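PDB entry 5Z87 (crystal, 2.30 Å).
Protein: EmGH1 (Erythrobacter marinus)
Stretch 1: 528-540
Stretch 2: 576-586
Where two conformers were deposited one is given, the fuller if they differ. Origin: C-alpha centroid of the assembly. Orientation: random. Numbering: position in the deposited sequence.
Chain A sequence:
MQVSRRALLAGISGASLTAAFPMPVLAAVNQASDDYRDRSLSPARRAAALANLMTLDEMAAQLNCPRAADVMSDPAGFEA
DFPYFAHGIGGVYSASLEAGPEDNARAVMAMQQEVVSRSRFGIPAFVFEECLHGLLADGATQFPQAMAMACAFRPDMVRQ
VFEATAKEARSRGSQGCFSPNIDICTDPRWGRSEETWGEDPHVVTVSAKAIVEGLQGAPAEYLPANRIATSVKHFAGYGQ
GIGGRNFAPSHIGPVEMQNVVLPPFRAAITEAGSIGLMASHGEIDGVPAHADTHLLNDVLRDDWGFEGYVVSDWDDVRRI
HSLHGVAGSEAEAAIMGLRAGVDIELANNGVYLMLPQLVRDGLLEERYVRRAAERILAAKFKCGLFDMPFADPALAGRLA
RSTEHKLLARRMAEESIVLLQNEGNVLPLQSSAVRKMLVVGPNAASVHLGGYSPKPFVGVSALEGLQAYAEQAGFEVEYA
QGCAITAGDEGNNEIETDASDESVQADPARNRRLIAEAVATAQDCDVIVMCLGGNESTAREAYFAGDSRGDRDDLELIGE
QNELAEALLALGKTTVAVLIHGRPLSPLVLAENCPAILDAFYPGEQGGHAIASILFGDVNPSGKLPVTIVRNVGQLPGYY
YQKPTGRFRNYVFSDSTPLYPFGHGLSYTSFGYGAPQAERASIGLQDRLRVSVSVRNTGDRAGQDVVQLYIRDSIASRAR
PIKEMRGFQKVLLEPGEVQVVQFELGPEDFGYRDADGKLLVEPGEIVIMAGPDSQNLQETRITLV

Stretch 1 (528-540) IVMCLGGNESTAR
Stretch 2 (576-586) VAVLIHGRPLS

Residues 528-533 and 576-580 form neighbouring parallel β-strands, their N-to-C directions inclined by 31° and their axes approaching to 4.5 Å. Val 529 pairs with Val 576, Met 530 with Ala 577, Cys 531 with Val 578, Leu 532 with Leu 579 and Gly 533 with Ile 580, at CA-CA separations of 4.6-5.1 Å. In the staggered parallel pattern, the even-numbered residues supply the bonds, the last from Gly 534 just beyond the strand: Val 576 N to Ile 528 O (3.1 Å), Met 530 N to Val 576 O (2.9 Å), Val 578 N to Met 530 O (2.7 Å), Leu 532 N to Val 578 O (3.0 Å), Ile 580 N to Leu 532 O (2.7 Å) and Gly 534 N to Ile 580 O (3.0 Å). CA-H...O contacts supplement them, including Cys 531 CA to Val 578 O at 3.4 Å.

Side chains alternate across the sheet. Val 529, Cys 531 (chi1 m), Val 576 and Val 578 share one face. Val 529 (chi1 t, 171°) places CG2 3.8 Å from CG2 of Val 576 (m, -54°) and CG1 4.0 Å from CG2 of Val 578 (t, -172°), with CG1 staying near Val 576 as well. Met 530, Leu 532, Ala 577 and Leu 579 occupy the other face. Met 530 adopts m, t, m, with its last torsion (-75°) placing CE 4.1 Å from Ala 577 CB. Leu 532 and Leu 579 are both m, t, and Leu 579 CD2 reaches 4.5 Å from Gly 533 CA.

Gly 533 has phi/psi of 143/-114, where a CB would jam against the preceding carbonyl and lie 2.0 Å from Ile 580 O. Its bare CA instead sits 3.3 Å from that oxygen. Leu 585 (m, t) points toward stretch 1, its CD1 3.8 Å from Gly 533 C. Ile 580 (m, t) points sideways.

Beyond the strands, residues 536-538 have helical phi/psi without the regular bonds, and Ala 539 N donates to Asn 535 O (3.1 Å). Asn 535 (p, 61°) turns its side chain forward over the following residues: OD1 accepts from Ser 537 N (2.8 Å) and Thr 538 N (3.1 Å). Thr 538, also p, accepts at OG1 from Asn 535 N (3.0 Å). A water donates to Asn 535 O (3.1 Å) and accepts from Gly 582 N (2.9 Å), bridging the loops. His 581 (p, chi2 109°) donates from ND1 to Arg 583 O (2.7 Å).

Arg 583 (p, t, p, chi4 80°) brings its guanidinium to stretch 1. NH1 donates to Thr 538 O (2.8 Å, 172°) near the guanidinium plane, while Ala 539 CB covers one face, 3.4 Å from NH1.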

ATOM      1  N   ILE A 528       8.796   9.344  38.576  1.00 33.85           N
ATOM      2  CA  ILE A 528       8.400  10.176  37.441  1.00 31.05           C
ATOM      3  C   ILE A 528       7.431   9.373  36.578  1.00 39.08           C
ATOM      4  O   ILE A 528       7.743   8.243  36.181  1.00 33.84           O
ATOM      5  CB  ILE A 528       9.616  10.614  36.607  1.00 40.86           C
ATOM      6  CG1 ILE A 528      10.648  11.337  37.468  1.00 34.37           C
ATOM      7  CG2 ILE A 528       9.191  11.482  35.431  1.00 26.25           C
ATOM      8  CD1 ILE A 528      11.893  11.663  36.694  1.00 22.07           C
ATOM      9  N   VAL A 529       6.263   9.943  36.292  1.00 38.71           N
ATOM     10  CA  VAL A 529       5.257   9.297  35.447  1.00 29.93           C
ATOM     11  C   VAL A 529       5.049  10.186  34.233  1.00 34.59           C
ATOM     12  O   VAL A 529       4.486  11.283  34.353  1.00 28.30           O
ATOM     13  CB  VAL A 529       3.932   9.061  36.177  1.00 26.62           C
ATOM     14  CG1 VAL A 529       2.891   8.591  35.190  1.00 34.26           C
ATOM     15  CG2 VAL A 529       4.098   8.043  37.290  1.00 28.68           C
ATOM     16  N   MET A 530       5.501   9.718  33.065  1.00 26.37           N
ATOM     17  CA  MET A 530       5.436  10.498  31.834  1.00 23.73           C
ATOM     18  C   MET A 530       4.169  10.144  31.057  1.00 28.95           C
ATOM     19  O   MET A 530       3.917   8.967  30.765  1.00 26.32           O
ATOM     20  CB  MET A 530       6.677  10.249  30.983  1.00 23.77           C
ATOM     21  CG  MET A 530       7.956  10.200  31.811  1.00 26.84           C
ATOM     22  SD  MET A 530       9.446  10.201  30.812  1.00 32.46           S
ATOM     23  CE  MET A 530       9.445   8.516  30.176  1.00 26.98           C
ATOM     24  N   CYS A 531       3.375  11.168  30.734  1.00 26.33           N
ATOM     25  CA  CYS A 531       2.114  11.037  29.999  1.00 29.26           C
ATOM     26  C   CYS A 531       2.325  11.613  28.603  1.00 30.81           C
ATOM     27  O   CYS A 531       2.349  12.835  28.420  1.00 27.42           O
ATOM     28  CB  CYS A 531       0.987  11.745  30.737  1.00 30.81           C
ATOM     29  SG  CYS A 531       0.733  11.079  32.395  1.00 31.75           S
ATOM     30  N   LEU A 532       2.489  10.724  27.623  1.00 24.50           N
ATOM     31  CA  LEU A 532       2.904  11.091  26.275  1.00 25.01           C
ATOM     32  C   LEU A 532       1.975  10.436  25.249  1.00 27.97           C
ATOM     33  O   LEU A 532       1.085   9.646  25.587  1.00 21.60           O
ATOM     34  CB  LEU A 532       4.363  10.678  26.029  1.00 33.44           C
ATOM     35  CG  LEU A 532       5.378  10.876  27.162  1.00 24.72           C
ATOM     36  CD1 LEU A 532       6.608  10.036  26.922  1.00 23.50           C
ATOM     37  CD2 LEU A 532       5.758  12.329  27.256  1.00 22.71           C
ATOM     38  N   GLY A 533       2.191  10.773  23.980  1.00 24.32           N
ATOM     39  CA  GLY A 533       1.501  10.099  22.895  1.00 20.84           C
ATOM     40  C   GLY A 533       1.146  11.037  21.764  1.00 23.81           C
ATOM     41  O   GLY A 533       2.027  11.574  21.076  1.00 21.73           O
ATOM     42  N   GLY A 534      -0.154  11.237  21.561  1.00 23.51           N
ATOM     43  CA  GLY A 534      -0.656  12.166  20.570  1.00 19.57           C
ATOM     44  C   GLY A 534      -1.960  12.720  21.093  1.00 21.33           C
ATOM     45  O   GLY A 534      -2.391  12.373  22.189  1.00 21.67           O
ATOM     46  N   ASN A 535      -2.596  13.594  20.319  1.00 22.79           N
ATOM     47  CA  ASN A 535      -3.885  14.119  20.760  1.00 26.61           C
ATOM     48  C   ASN A 535      -4.839  14.152  19.572  1.00 27.04           C
ATOM     49  O   ASN A 535      -4.528  13.679  18.470  1.00 25.51           O
ATOM     50  CB  ASN A 535      -3.735  15.492  21.443  1.00 18.12           C
ATOM     51  CG  ASN A 535      -3.156  16.552  20.529  1.00 23.77           C
ATOM     52  OD1 ASN A 535      -3.313  16.500  19.309  1.00 26.03           O
ATOM     53  ND2 ASN A 535      -2.482  17.532  21.121  1.00 25.65           N
ATOM     54  N   GLU A 536      -6.008  14.737  19.821  1.00 19.97           N
ATOM     55  CA  GLU A 536      -7.104  14.809  18.870  1.00 21.50           C
ATOM     56  C   GLU A 536      -6.808  15.750  17.716  1.00 20.43           C
ATOM     57  O   GLU A 536      -7.608  15.818  16.783  1.00 26.68           O
ATOM     58  CB  GLU A 536      -8.381  15.229  19.612  1.00 19.32           C
ATOM     59  CG  GLU A 536      -8.912  14.156  20.583  1.00 22.80           C
ATOM     60  CD  GLU A 536      -8.220  14.136  21.958  1.00 24.32           C
ATOM     61  OE1 GLU A 536      -8.654  13.332  22.817  1.00 24.60           O
ATOM     62  OE2 GLU A 536      -7.250  14.905  22.184  1.00 19.48           O
ATOM     63  N   SER A 537      -5.678  16.457  17.745  1.00 19.20           N
ATOM     64  CA  SER A 537      -5.210  17.198  16.581  1.00 24.65           C
ATOM     65  C   SER A 537      -4.182  16.431  15.745  1.00 24.68           C
ATOM     66  O   SER A 537      -4.080  16.682  14.542  1.00 27.09           O
ATOM     67  CB  SER A 537      -4.602  18.540  17.007  1.00 23.47           C
ATOM     68  OG  SER A 537      -5.606  19.496  17.258  1.00 28.72           O
ATOM     69  N   THR A 538      -3.418  15.501  16.329  1.00 24.58           N
ATOM     70  CA  THR A 538      -2.422  14.787  15.530  1.00 24.95           C
ATOM     71  C   THR A 538      -2.970  13.507  14.906  1.00 22.50           C
ATOM     72  O   THR A 538      -2.442  13.060  13.879  1.00 20.76           O
ATOM     73  CB  THR A 538      -1.165  14.492  16.361  1.00 17.88           C
ATOM     74  OG1 THR A 538      -1.482  13.697  17.506  1.00 17.82           O
ATOM     75  CG2 THR A 538      -0.538  15.813  16.832  1.00 20.59           C
ATOM     76  N   ALA A 539      -4.015  12.921  15.488  1.00 20.16           N
ATOM     77  CA  ALA A 539      -4.834  11.898  14.846  1.00 19.15           C
ATOM     78  C   ALA A 539      -6.255  12.444  14.804  1.00 25.91           C
ATOM     79  O   ALA A 539      -6.879  12.646  15.854  1.00 23.27           O
ATOM     80  CB  ALA A 539      -4.781  10.566  15.598  1.00 13.81           C
ATOM     81  N   ARG A 540      -6.752  12.726  13.607  0.59 23.18           N
ATOM     82  CA  ARG A 540      -8.134  13.158  13.485  0.59 25.72           C
ATOM     83  C   ARG A 540      -8.613  12.867  12.074  0.59 25.66           C
ATOM     84  O   ARG A 540      -7.832  12.570  11.165  0.59 21.87           O
ATOM     85  CB  ARG A 540      -8.303  14.643  13.821  0.59 25.60           C
ATOM     86  CG  ARG A 540      -7.794  15.594  12.751  0.59 26.60           C
ATOM     87  CD  ARG A 540      -8.182  17.033  13.055  0.59 29.20           C
ATOM     88  NE  ARG A 540      -9.606  17.184  13.372  0.59 35.37           N
ATOM     89  CZ  ARG A 540     -10.066  17.713  14.503  0.59 35.15           C
ATOM     90  NH1 ARG A 540      -9.215  18.146  15.428  0.59 38.60           N
ATOM     91  NH2 ARG A 540     -11.373  17.819  14.709  0.59 34.21           N
ATOM     92  N   VAL A 576       8.162   5.611  34.666  1.00 40.94           N
ATOM     93  CA  VAL A 576       7.251   4.854  33.822  1.00 31.62           C
ATOM     94  C   VAL A 576       6.563   5.814  32.863  1.00 31.72           C
ATOM     95  O   VAL A 576       6.424   7.009  33.126  1.00 28.72           O
ATOM     96  CB  VAL A 576       6.203   4.075  34.635  1.00 26.15           C
ATOM     97  CG1 VAL A 576       6.894   3.200  35.661  1.00 39.98           C
ATOM     98  CG2 VAL A 576       5.260   5.034  35.315  1.00 31.38           C
ATOM     99  N   ALA A 577       6.122   5.272  31.737  1.00 28.67           N
ATOM    100  CA  ALA A 577       5.423   6.056  30.734  1.00 28.78           C
ATOM    101  C   ALA A 577       4.014   5.505  30.532  1.00 27.84           C
ATOM    102  O   ALA A 577       3.800   4.282  30.550  1.00 26.10           O
ATOM    103  CB  ALA A 577       6.207   6.079  29.408  1.00 24.57           C
ATOM    104  N   VAL A 578       3.059   6.425  30.382  1.00 23.93           N
ATOM    105  CA  VAL A 578       1.668   6.131  30.033  1.00 28.59           C
ATOM    106  C   VAL A 578       1.381   6.772  28.675  1.00 28.88           C
ATOM    107  O   VAL A 578       1.533   7.991  28.512  1.00 22.92           O
ATOM    108  CB  VAL A 578       0.690   6.658  31.097  1.00 30.70           C
ATOM    109  CG1 VAL A 578      -0.735   6.172  30.805  1.00 30.05           C
ATOM    110  CG2 VAL A 578       1.120   6.214  32.477  1.00 29.32           C
ATOM    111  N   LEU A 579       0.956   5.966  27.705  1.00 24.81           N
ATOM    112  CA  LEU A 579       0.686   6.475  26.362  1.00 23.86           C
ATOM    113  C   LEU A 579      -0.802   6.787  26.204  1.00 19.98           C
ATOM    114  O   LEU A 579      -1.661   5.927  26.438  1.00 21.73           O
ATOM    115  CB  LEU A 579       1.141   5.480  25.292  1.00 24.71           C
ATOM    116  CG  LEU A 579       2.643   5.214  25.197  1.00 21.25           C
ATOM    117  CD1 LEU A 579       2.915   4.063  24.272  1.00 15.19           C
ATOM    118  CD2 LEU A 579       3.365   6.433  24.712  1.00 24.68           C
ATOM    119  N   ILE A 580      -1.091   8.015  25.789  1.00 19.22           N
ATOM    120  CA  ILE A 580      -2.442   8.500  25.555  1.00 18.61           C
ATOM    121  C   ILE A 580      -2.446   9.097  24.160  1.00 21.19           C
ATOM    122  O   ILE A 580      -1.623   9.974  23.862  1.00 25.68           O
ATOM    123  CB  ILE A 580      -2.868   9.539  26.615  1.00 24.36           C
ATOM    124  CG1 ILE A 580      -2.855   8.887  28.003  1.00 23.13           C
ATOM    125  CG2 ILE A 580      -4.248  10.139  26.300  1.00 14.88           C
ATOM    126  CD1 ILE A 580      -2.907   9.889  29.165  1.00 21.90           C
ATOM    127  N   HIS A 581      -3.350   8.615  23.303  1.00 18.82           N
ATOM    128  CA  HIS A 581      -3.230   8.815  21.853  1.00 23.20           C
ATOM    129  C   HIS A 581      -4.402   8.158  21.122  1.00 18.16           C
ATOM    130  O   HIS A 581      -5.077   7.274  21.658  1.00 16.34           O
ATOM    131  CB  HIS A 581      -1.921   8.218  21.323  1.00 17.99           C
ATOM    132  CG  HIS A 581      -1.767   6.760  21.636  1.00 16.01           C
ATOM    133  ND1 HIS A 581      -1.847   5.774  20.671  1.00 22.10           N
ATOM    134  CD2 HIS A 581      -1.549   6.117  22.809  1.00 17.43           C
ATOM    135  CE1 HIS A 581      -1.668   4.592  21.233  1.00 16.96           C
ATOM    136  NE2 HIS A 581      -1.498   4.769  22.531  1.00 22.97           N
ATOM    137  N   GLY A 582      -4.606   8.581  19.870  1.00 20.91           N
ATOM    138  CA  GLY A 582      -5.597   7.970  19.000  1.00 22.53           C
ATOM    139  C   GLY A 582      -5.107   6.778  18.186  1.00 18.98           C
ATOM    140  O   GLY A 582      -5.397   5.630  18.527  1.00 23.25           O
ATOM    141  N   ARG A 583      -4.375   7.030  17.109  1.00 15.47           N
ATOM    142  CA  ARG A 583      -3.864   5.944  16.264  1.00 24.23           C
ATOM    143  C   ARG A 583      -2.854   5.076  17.015  1.00 20.24           C
ATOM    144  O   ARG A 583      -2.222   5.525  17.975  1.00 23.45           O
ATOM    145  CB  ARG A 583      -3.187   6.515  15.027  1.00 15.06           C
ATOM    146  CG  ARG A 583      -1.994   7.395  15.389  1.00 19.89           C
ATOM    147  CD  ARG A 583      -1.091   7.668  14.199  1.00 20.04           C
ATOM    148  NE  ARG A 583      -1.838   8.215  13.067  1.00 20.50           N
ATOM    149  CZ  ARG A 583      -2.201   9.488  12.966  1.00 24.65           C
ATOM    150  NH1 ARG A 583      -1.878  10.348  13.932  1.00 19.50           N
ATOM    151  NH2 ARG A 583      -2.874   9.901  11.895  1.00 16.99           N
ATOM    152  N   PRO A 584      -2.662   3.833  16.581  1.00 23.32           N
ATOM    153  CA  PRO A 584      -1.512   3.065  17.077  1.00 17.21           C
ATOM    154  C   PRO A 584      -0.231   3.819  16.778  1.00 21.95           C
ATOM    155  O   PRO A 584      -0.025   4.289  15.655  1.00 21.30           O
ATOM    156  CB  PRO A 584      -1.592   1.751  16.293  1.00 18.20           C
ATOM    157  CG  PRO A 584      -3.035   1.648  15.849  1.00 21.28           C
ATOM    158  CD  PRO A 584      -3.444   3.073  15.589  1.00 23.24           C
ATOM    159  N   LEU A 585       0.633   3.935  17.791  1.00 23.10           N
ATOM    160  CA  LEU A 585       1.913   4.628  17.653  1.00 21.38           C
ATOM    161  C   LEU A 585       3.079   3.650  17.763  1.00 19.28           C
ATOM    162  O   LEU A 585       2.974   2.595  18.395  1.00 16.02           O
ATOM    163  CB  LEU A 585       2.064   5.728  18.709  1.00 16.42           C
ATOM    164  CG  LEU A 585       1.172   6.956  18.487  1.00 18.96           C
ATOM    165  CD1 LEU A 585       1.215   7.885  19.674  1.00 20.23           C
ATOM    166  CD2 LEU A 585       1.567   7.696  17.220  1.00 22.91           C
ATOM    167  N   SER A 586       4.206   4.016  17.152  1.00 16.77           N
ATOM    168  CA  SER A 586       5.408   3.180  17.135  1.00 20.87           C
ATOM    169  C   SER A 586       6.523   3.926  17.857  1.00 18.92           C
ATOM    170  O   SER A 586       7.422   4.496  17.218  1.00 19.27           O
ATOM    171  CB  SER A 586       5.822   2.824  15.711  1.00 18.00           C
ATOM    172  OG  SER A 586       4.850   1.985  15.132  1.00 20.49           O
TER
HETATM  173  O   HOH W   1      -3.176  10.853  18.738  1.00 24.38           O